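Long-range contacts in spectinomycin phosphotransferase (Legionella pneumophila, PDB 3I1A), which probably transfers a phosphate group from a nucleotide to the antibiotic spectinomycin, a modification that gives resistance, using a fold related to that of protein kinases: residues Arg126-Thr131 against Tyr206-Ser211; Pro238-Leu243 against Lys274-Tyr279. All blocks are in the same frame, centred on the assembly; numbering follows the deposited sequence.

Contact 1 (Arg126-Thr131 against Tyr206-Ser211); sequences RQIHET and YVLCHS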
ATOM      1  N   ARG A 126       8.298   7.342  12.236  1.00 14.82           N
ATOM      2  CA  ARG A 126       9.184   6.892  13.313  1.00 15.46           C
ATOM      3  C   ARG A 126       8.322   6.389  14.483  1.00 14.81           C
ATOM      4  O   ARG A 126       8.657   5.398  15.144  1.00 13.69           O
ATOM      5  CB  ARG A 126      10.099   8.041  13.772  1.00 13.79           C
ATOM      6  CG  ARG A 126      11.066   7.674  14.927  1.00 15.64           C
ATOM      7  CD  ARG A 126      12.100   6.642  14.497  1.00 18.60           C
ATOM      8  NE  ARG A 126      12.974   6.236  15.608  1.00 22.33           N
ATOM      9  CZ  ARG A 126      13.950   6.989  16.120  1.00 22.99           C
ATOM     10  NH1 ARG A 126      14.206   8.200  15.635  1.00 20.43           N
ATOM     11  NH2 ARG A 126      14.681   6.531  17.138  1.00 25.04           N
ATOM     12  N   GLN A 127       7.211   7.076  14.745  1.00 16.08           N
ATOM     13  CA  GLN A 127       6.295   6.681  15.817  1.00 17.40           C
ATOM     14  C   GLN A 127       5.777   5.272  15.580  1.00 17.78           C
ATOM     15  O   GLN A 127       5.670   4.466  16.506  1.00 16.24           O
ATOM     16  CB  GLN A 127       5.076   7.605  15.877  1.00 22.57           C
ATOM     17  CG  GLN A 127       5.214   8.847  16.734  1.00 25.33           C
ATOM     18  CD  GLN A 127       3.856   9.491  16.965  1.00 28.06           C
ATOM     19  OE1 GLN A 127       3.283  10.067  16.054  1.00 31.04           O
ATOM     20  NE2 GLN A 127       3.329   9.367  18.177  1.00 32.52           N
ATOM     21  N   ILE A 128       5.431   4.999  14.332  1.00 15.08           N
ATOM     22  CA  ILE A 128       4.906   3.696  13.949  1.00 15.79           C
ATOM     23  C   ILE A 128       5.986   2.643  14.136  1.00 15.39           C
ATOM     24  O   ILE A 128       5.754   1.601  14.762  1.00 13.92           O
ATOM     25  CB  ILE A 128       4.398   3.720  12.470  1.00 16.67           C
ATOM     26  CG1 ILE A 128       3.131   4.575  12.366  1.00 18.80           C
ATOM     27  CG2 ILE A 128       4.104   2.287  11.984  1.00 19.32           C
ATOM     28  CD1 ILE A 128       2.848   5.086  10.941  1.00 17.32           C
ATOM     29  N   HIS A 129       7.180   2.908  13.627  1.00 12.15           N
ATOM     30  CA  HIS A 129       8.255   1.935  13.752  1.00 13.97           C
ATOM     31  C   HIS A 129       8.659   1.668  15.199  1.00 14.85           C
ATOM     32  O   HIS A 129       9.177   0.605  15.500  1.00 14.66           O
ATOM     33  CB  HIS A 129       9.487   2.393  12.960  1.00 13.11           C
ATOM     34  CG  HIS A 129       9.260   2.425  11.481  1.00 12.93           C
ATOM     35  ND1 HIS A 129      10.145   3.003  10.599  1.00 11.82           N
ATOM     36  CD2 HIS A 129       8.264   1.905  10.728  1.00 12.13           C
ATOM     37  CE1 HIS A 129       9.704   2.834   9.362  1.00 13.29           C
ATOM     38  NE2 HIS A 129       8.562   2.169   9.414  1.00 14.17           N
ATOM     39  N   GLU A 130       8.431   2.616  16.093  0.50 14.64           N
ATOM     40  CA  GLU A 130       8.811   2.383  17.475  0.50 15.89           C
ATOM     41  C   GLU A 130       7.684   1.810  18.316  0.50 16.78           C
ATOM     42  O   GLU A 130       7.883   1.524  19.503  0.50 17.70           O
ATOM     43  CB  GLU A 130       9.310   3.679  18.114  0.50 16.96           C
ATOM     44  CG  GLU A 130      10.558   4.226  17.450  0.50 17.77           C
ATOM     45  CD  GLU A 130      11.334   5.154  18.352  0.50 18.46           C
ATOM     46  OE1 GLU A 130      10.704   6.010  18.994  0.50 21.55           O
ATOM     47  OE2 GLU A 130      12.572   5.032  18.410  0.50 18.06           O
ATOM     48  N   THR A 131       6.512   1.632  17.710  1.00 17.06           N
ATOM     49  CA  THR A 131       5.363   1.124  18.432  1.00 18.24           C
ATOM     50  C   THR A 131       5.564  -0.314  18.902  1.00 19.25           C
ATOM     51  O   THR A 131       5.904  -1.188  18.111  1.00 20.20           O
ATOM     52  CB  THR A 131       4.091   1.232  17.569  1.00 19.07           C
ATOM     53  OG1 THR A 131       3.786   2.617  17.366  1.00 22.64           O
ATOM     54  CG2 THR A 131       2.896   0.598  18.282  1.00 22.21           C
ATOM     55  N   TYR A 206      13.099  -6.326  13.560  1.00 17.82           N
ATOM     56  CA  TYR A 206      11.902  -6.081  12.768  1.00 15.39           C
ATOM     57  C   TYR A 206      11.020  -5.092  13.524  1.00 15.93           C
ATOM     58  O   TYR A 206      11.014  -5.069  14.765  1.00 14.42           O
ATOM     59  CB  TYR A 206      11.132  -7.382  12.547  1.00 16.77           C
ATOM     60  CG  TYR A 206      11.665  -8.276  11.426  1.00 16.52           C
ATOM     61  CD1 TYR A 206      12.953  -8.125  10.922  1.00 17.31           C
ATOM     62  CD2 TYR A 206      10.869  -9.287  10.896  1.00 16.98           C
ATOM     63  CE1 TYR A 206      13.430  -8.958   9.915  1.00 18.55           C
ATOM     64  CE2 TYR A 206      11.342 -10.133   9.888  1.00 18.02           C
ATOM     65  CZ  TYR A 206      12.620  -9.958   9.404  1.00 17.35           C
ATOM     66  OH  TYR A 206      13.068 -10.780   8.391  1.00 18.35           O
ATOM     67  N   VAL A 207      10.277  -4.271  12.789  1.00 14.15           N
ATOM     68  CA  VAL A 207       9.392  -3.296  13.411  1.00 13.92           C
ATOM     69  C   VAL A 207       8.077  -3.329  12.642  1.00 13.95           C
ATOM     70  O   VAL A 207       7.995  -3.939  11.573  1.00 14.57           O
ATOM     71  CB  VAL A 207       9.971  -1.849  13.330  1.00 15.57           C
ATOM     72  CG1 VAL A 207      11.288  -1.764  14.093  1.00 14.76           C
ATOM     73  CG2 VAL A 207      10.130  -1.426  11.873  1.00 14.69           C
ATOM     74  N   LEU A 208       7.052  -2.696  13.189  1.00 14.15           N
ATOM     75  CA  LEU A 208       5.761  -2.640  12.515  1.00 11.83           C
ATOM     76  C   LEU A 208       5.945  -1.705  11.316  1.00 13.35           C
ATOM     77  O   LEU A 208       6.324  -0.534  11.488  1.00 12.68           O
ATOM     78  CB  LEU A 208       4.711  -2.084  13.471  1.00 13.97           C
ATOM     79  CG  LEU A 208       3.340  -1.739  12.878  1.00 14.76           C
ATOM     80  CD1 LEU A 208       2.678  -3.029  12.321  1.00 14.60           C
ATOM     81  CD2 LEU A 208       2.477  -1.101  13.993  1.00 15.46           C
ATOM     82  N   CYS A 209       5.666  -2.218  10.118  1.00 12.46           N
ATOM     83  CA  CYS A 209       5.818  -1.475   8.862  1.00 12.70           C
ATOM     84  C   CYS A 209       4.527  -1.378   8.098  1.00 13.32           C
ATOM     85  O   CYS A 209       3.713  -2.291   8.131  1.00 11.96           O
ATOM     86  CB  CYS A 209       6.820  -2.162   7.928  1.00 12.92           C
ATOM     87  SG  CYS A 209       8.511  -2.066   8.483  1.00 13.38           S
ATOM     88  N   HIS A 210       4.341  -0.254   7.419  1.00 12.87           N
ATOM     89  CA  HIS A 210       3.172  -0.087   6.570  1.00 14.02           C
ATOM     90  C   HIS A 210       3.322  -1.059   5.377  1.00 16.23           C
ATOM     91  O   HIS A 210       2.375  -1.766   5.013  1.00 16.12           O
ATOM     92  CB  HIS A 210       3.102   1.359   6.097  1.00 15.83           C
ATOM     93  CG  HIS A 210       1.970   1.626   5.163  1.00 15.66           C
ATOM     94  ND1 HIS A 210       2.010   1.280   3.828  1.00 16.26           N
ATOM     95  CD2 HIS A 210       0.788   2.252   5.361  1.00 15.39           C
ATOM     96  CE1 HIS A 210       0.901   1.698   3.241  1.00 13.77           C
ATOM     97  NE2 HIS A 210       0.144   2.292   4.150  1.00 14.79           N
ATOM     98  N   SER A 211       4.514  -1.075   4.785  1.00 15.11           N
ATOM     99  CA  SER A 211       4.922  -1.938   3.653  1.00 16.46           C
ATOM    100  C   SER A 211       4.720  -1.417   2.224  1.00 15.30           C
ATOM    101  O   SER A 211       5.310  -1.955   1.270  1.00 15.09           O
ATOM    102  CB  SER A 211       4.324  -3.359   3.788  1.00 17.83           C
ATOM    103  OG  SER A 211       3.034  -3.506   3.180  1.00 18.69           O
TER
HETATM  104  O   HOH W   1       7.545  -1.641  15.899  1.00 14.07           O

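Contact 2 (Pro238-Leu243 against Lys274-Tyr279); sequences PKERDL and KTILSY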
ATOM      1  N   PRO A 238      12.301  -5.166   8.580  1.00 11.16           N
ATOM      2  CA  PRO A 238      13.303  -4.136   8.872  1.00 11.38           C
ATOM      3  C   PRO A 238      12.665  -2.803   8.475  1.00 13.35           C
ATOM      4  O   PRO A 238      11.895  -2.751   7.512  1.00 12.84           O
ATOM      5  CB  PRO A 238      14.444  -4.485   7.921  1.00 11.16           C
ATOM      6  CG  PRO A 238      14.346  -5.985   7.831  1.00 12.24           C
ATOM      7  CD  PRO A 238      12.842  -6.182   7.662  1.00 11.23           C
ATOM      8  N   LYS A 239      13.003  -1.737   9.195  1.00 11.66           N
ATOM      9  CA  LYS A 239      12.443  -0.419   8.935  1.00 12.93           C
ATOM     10  C   LYS A 239      12.617   0.021   7.490  1.00 12.47           C
ATOM     11  O   LYS A 239      11.826   0.831   6.995  1.00 13.08           O
ATOM     12  CB  LYS A 239      13.088   0.626   9.861  1.00 14.89           C
ATOM     13  CG  LYS A 239      14.606   0.831   9.671  1.00 15.57           C
ATOM     14  CD  LYS A 239      15.113   1.932  10.628  1.00 16.08           C
ATOM     15  CE  LYS A 239      16.584   2.304  10.358  1.00 15.80           C
ATOM     16  NZ  LYS A 239      17.548   1.177  10.536  1.00 15.38           N
ATOM     17  N   GLU A 240      13.652  -0.499   6.826  1.00 12.60           N
ATOM     18  CA  GLU A 240      13.920  -0.136   5.446  1.00 14.09           C
ATOM     19  C   GLU A 240      12.780  -0.523   4.488  1.00 12.89           C
ATOM     20  O   GLU A 240      12.683   0.019   3.385  1.00 13.34           O
ATOM     21  CB  GLU A 240      15.273  -0.733   5.011  1.00 13.14           C
ATOM     22  CG  GLU A 240      16.507  -0.066   5.689  1.00 13.63           C
ATOM     23  CD  GLU A 240      16.716  -0.433   7.157  1.00 14.76           C
ATOM     24  OE1 GLU A 240      16.129  -1.423   7.657  1.00 13.93           O
ATOM     25  OE2 GLU A 240      17.498   0.275   7.822  1.00 13.65           O
ATOM     26  N   ARG A 241      11.921  -1.442   4.917  1.00 12.55           N
ATOM     27  CA  ARG A 241      10.738  -1.834   4.134  1.00 13.28           C
ATOM     28  C   ARG A 241       9.915  -0.570   3.837  1.00 13.51           C
ATOM     29  O   ARG A 241       9.306  -0.432   2.756  1.00 13.41           O
ATOM     30  CB  ARG A 241       9.896  -2.796   4.955  1.00 14.94           C
ATOM     31  CG  ARG A 241       8.458  -2.967   4.485  1.00 15.90           C
ATOM     32  CD  ARG A 241       8.372  -3.818   3.235  1.00 17.44           C
ATOM     33  NE  ARG A 241       8.594  -3.013   2.034  1.00 16.24           N
ATOM     34  CZ  ARG A 241       8.432  -3.489   0.810  1.00 18.77           C
ATOM     35  NH1 ARG A 241       8.048  -4.754   0.642  1.00 17.64           N
ATOM     36  NH2 ARG A 241       8.670  -2.708  -0.243  1.00 19.80           N
ATOM     37  N   ASP A 242       9.847   0.328   4.817  1.00 13.43           N
ATOM     38  CA  ASP A 242       9.138   1.583   4.619  1.00 12.38           C
ATOM     39  C   ASP A 242      10.064   2.724   4.169  1.00 12.32           C
ATOM     40  O   ASP A 242       9.689   3.559   3.326  1.00 12.17           O
ATOM     41  CB  ASP A 242       8.417   2.031   5.909  1.00 11.76           C
ATOM     42  CG  ASP A 242       7.192   1.199   6.212  1.00 13.68           C
ATOM     43  OD1 ASP A 242       6.715   0.475   5.313  1.00 12.14           O
ATOM     44  OD2 ASP A 242       6.688   1.296   7.348  1.00 12.10           O
ATOM     45  N   LEU A 243      11.277   2.776   4.708  1.00 12.75           N
ATOM     46  CA  LEU A 243      12.163   3.876   4.350  1.00 12.93           C
ATOM     47  C   LEU A 243      12.547   3.932   2.869  1.00 12.82           C
ATOM     48  O   LEU A 243      12.876   5.003   2.364  1.00 15.68           O
ATOM     49  CB  LEU A 243      13.427   3.861   5.239  1.00 13.06           C
ATOM     50  CG  LEU A 243      13.103   4.105   6.722  1.00 12.64           C
ATOM     51  CD1 LEU A 243      14.411   4.165   7.581  1.00 13.17           C
ATOM     52  CD2 LEU A 243      12.319   5.409   6.858  1.00 13.89           C
ATOM     53  N   LYS A 274      21.865   0.332   4.172  1.00 19.00           N
ATOM     54  CA  LYS A 274      21.837   0.505   2.729  1.00 21.86           C
ATOM     55  C   LYS A 274      21.650  -0.768   1.925  1.00 21.16           C
ATOM     56  O   LYS A 274      21.131  -0.730   0.799  1.00 21.72           O
ATOM     57  CB  LYS A 274      23.104   1.236   2.266  1.00 25.88           C
ATOM     58  CG  LYS A 274      23.331   1.194   0.765  1.00 30.24           C
ATOM     59  CD  LYS A 274      24.573   1.993   0.370  1.00 34.15           C
ATOM     60  CE  LYS A 274      24.961   1.729  -1.072  1.00 36.09           C
ATOM     61  NZ  LYS A 274      25.424   0.319  -1.264  1.00 38.80           N
ATOM     62  N   THR A 275      22.054  -1.901   2.485  1.00 18.27           N
ATOM     63  CA  THR A 275      21.898  -3.151   1.771  1.00 18.64           C
ATOM     64  C   THR A 275      20.421  -3.537   1.789  1.00 17.15           C
ATOM     65  O   THR A 275      19.869  -3.971   0.782  1.00 15.65           O
ATOM     66  CB  THR A 275      22.730  -4.268   2.416  1.00 20.84           C
ATOM     67  OG1 THR A 275      24.123  -3.893   2.388  1.00 21.41           O
ATOM     68  CG2 THR A 275      22.534  -5.559   1.687  1.00 18.47           C
ATOM     69  N   ILE A 276      19.779  -3.378   2.937  1.00 14.53           N
ATOM     70  CA  ILE A 276      18.371  -3.719   2.996  1.00 14.09           C
ATOM     71  C   ILE A 276      17.545  -2.690   2.222  1.00 14.98           C
ATOM     72  O   ILE A 276      16.571  -3.044   1.563  1.00 13.67           O
ATOM     73  CB  ILE A 276      17.851  -3.816   4.447  1.00 14.26           C
ATOM     74  CG1 ILE A 276      18.665  -4.863   5.221  1.00 15.04           C
ATOM     75  CG2 ILE A 276      16.367  -4.264   4.430  1.00 14.94           C
ATOM     76  CD1 ILE A 276      18.274  -4.963   6.710  1.00 17.22           C
ATOM     77  N   LEU A 277      17.942  -1.424   2.272  1.00 15.69           N
ATOM     78  CA  LEU A 277      17.197  -0.391   1.543  1.00 15.58           C
ATOM     79  C   LEU A 277      17.288  -0.658   0.026  1.00 16.72           C
ATOM     80  O   LEU A 277      16.294  -0.554  -0.696  1.00 15.92           O
ATOM     81  CB  LEU A 277      17.761   1.007   1.838  1.00 16.02           C
ATOM     82  CG  LEU A 277      16.890   2.193   1.393  1.00 17.53           C
ATOM     83  CD1 LEU A 277      15.776   2.439   2.403  1.00 17.45           C
ATOM     84  CD2 LEU A 277      17.759   3.454   1.319  1.00 19.21           C
ATOM     85  N   SER A 278      18.480  -1.012  -0.451  1.00 17.18           N
ATOM     86  CA  SER A 278      18.651  -1.290  -1.880  1.00 18.44           C
ATOM     87  C   SER A 278      17.904  -2.575  -2.264  1.00 18.38           C
ATOM     88  O   SER A 278      17.328  -2.671  -3.349  1.00 18.60           O
ATOM     89  CB  SER A 278      20.131  -1.421  -2.234  1.00 20.51           C
ATOM     90  OG  SER A 278      20.284  -1.618  -3.640  1.00 19.63           O
ATOM     91  N   TYR A 279      17.912  -3.561  -1.372  1.00 15.82           N
ATOM     92  CA  TYR A 279      17.195  -4.809  -1.622  1.00 15.38           C
ATOM     93  C   TYR A 279      15.703  -4.532  -1.872  1.00 16.68           C
ATOM     94  O   TYR A 279      15.109  -5.043  -2.828  1.00 17.70           O
ATOM     95  CB  TYR A 279      17.294  -5.751  -0.423  1.00 14.84           C
ATOM     96  CG  TYR A 279      16.306  -6.897  -0.515  1.00 13.95           C
ATOM     97  CD1 TYR A 279      16.505  -7.937  -1.420  1.00 14.89           C
ATOM     98  CD2 TYR A 279      15.127  -6.895   0.242  1.00 12.49           C
ATOM     99  CE1 TYR A 279      15.555  -8.942  -1.572  1.00 12.09           C
ATOM    100  CE2 TYR A 279      14.162  -7.895   0.093  1.00 14.53           C
ATOM    101  CZ  TYR A 279      14.392  -8.917  -0.819  1.00 13.36           C
ATOM    102  OH  TYR A 279      13.459  -9.901  -0.951  1.00 16.03           O
TER

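Contact 1 (Arg126-Thr131 against Tyr206-Ser211)
The last turn of helix 115-129 leans on strand 207-209, which leads into what is probably the catalytic loop of this kinase-like fold, and the two elements meet through Ile128 and His129 on one side and Val207 and Leu208 on the other. With CG anti to the carbonyl carbon (chi1 -66°), the imidazole of His129 lies beside the strand and presents its CD2 edge to the O of Leu208, which is near the ring plane and 3.2 Å from His129 CD2. This close approach is not a hydrogen bond, and the carbonyl oxygen of Leu208 is buried and finds no hydrogen-bond partner. Val207 CG2 makes an off-centre CH-pi contact with the same ring, approaching obliquely, 4.3 Å from the centroid of His129, while Cys209 SG, also oblique, is 4.9 Å from that centroid. The ring's rotation is fixed at both nitrogens: ND1 bonds to Tyr267 OH and NE2 to Asp242 OD2. Beyond Cys209 the chain continues into the loop with the His-x-Asp sequence characteristic of aminoglycoside phosphotransferases, and the strand itself pairs with strand 235-237 at an edge of a small mixed sheet. On the backbone side, Val207 CB packs 3.4 Å from His129 O. Direct hydrogen bonds between the segments are absent; one water does that work, donating to His129 O (2.8 Å) and to Thr131 O and accepting from Leu208 N at 2.9 Å. The side chains of Ile128 and Leu208 cross obliquely. Ile128 CG2 is 3.6 Å from Leu208 O and touches Leu208 CG at 4.2 Å. Helix 61-71 packs against the same leucine through Ile65 and Leu69, whereas Ile128 also touches Trp231 and Ile228.

Contact 2 (Pro238-Leu243 against Lys274-Tyr279)
Pro238 opens the contact: its CB rests 4.0 Å from Ile276 CG2 and equally near Ile276 CD1, so both branches of the isoleucine touch one corner of the proline ring. Lys239 does not reach helix 274-297, but its NZ forms a salt bridge with Glu240 OE2 at 2.9 Å, on the syn side of that oxygen and 25° out of the carboxylate plane. Glu240 lies over the first turn of helix 274-297 with its aliphatic part. Its CB is 3.7 Å from Ile276 CG2, the two side chains crossing at about a right angle, and its CG comes 3.9 Å from Leu277 N. The chain then bends (chi2 74°), and OE2 also accepts from Asp273 N, just ahead of the helix; Asp273 OD1 in turn accepts from Thr275 N and Ile276 N. One turn further on, Leu243 meets the tip of Leu277. With Leu277 CG anti to its backbone N (chi1 -167°), the CD1 methyl beyond it packs 3.6 Å from Leu243 C and 3.9 Å from Leu243 CB. The Leu243 side chain also touches Phe263, Tyr264 and Tyr267 of helix 257-267. Apart from the carboxylate at its margin, this is apolar packing of a short helix on the first turn of a long one, as found in the helical C-terminal lobe of the kinase-like fold of aminoglycoside phosphotransferases.

In the fold
Contacts 1 and 2 follow one another along the chain, with centres 13 Å apart, and they meet at Asp242. This residue leaves helix 240-243 away from Lys274-Tyr279, and its carboxylate takes hydrogen bonds from two successive amides after strand 207-209: Ser211 N to Asp242 OD1 at 2.7 Å and His210 N to Asp242 OD2 at 2.8 Å. The short helix thus links the loop leaving contact 1 to the long helix of contact 2. Contact 1 is the nearer to the magnesium site, which holds no metal in this chain: the side chain of Ile128 is about 11 Å from that of Asn217 and about 12 Å from that of Asp230, both magnesium-binding residues. Contact 2 lies away from the known sites.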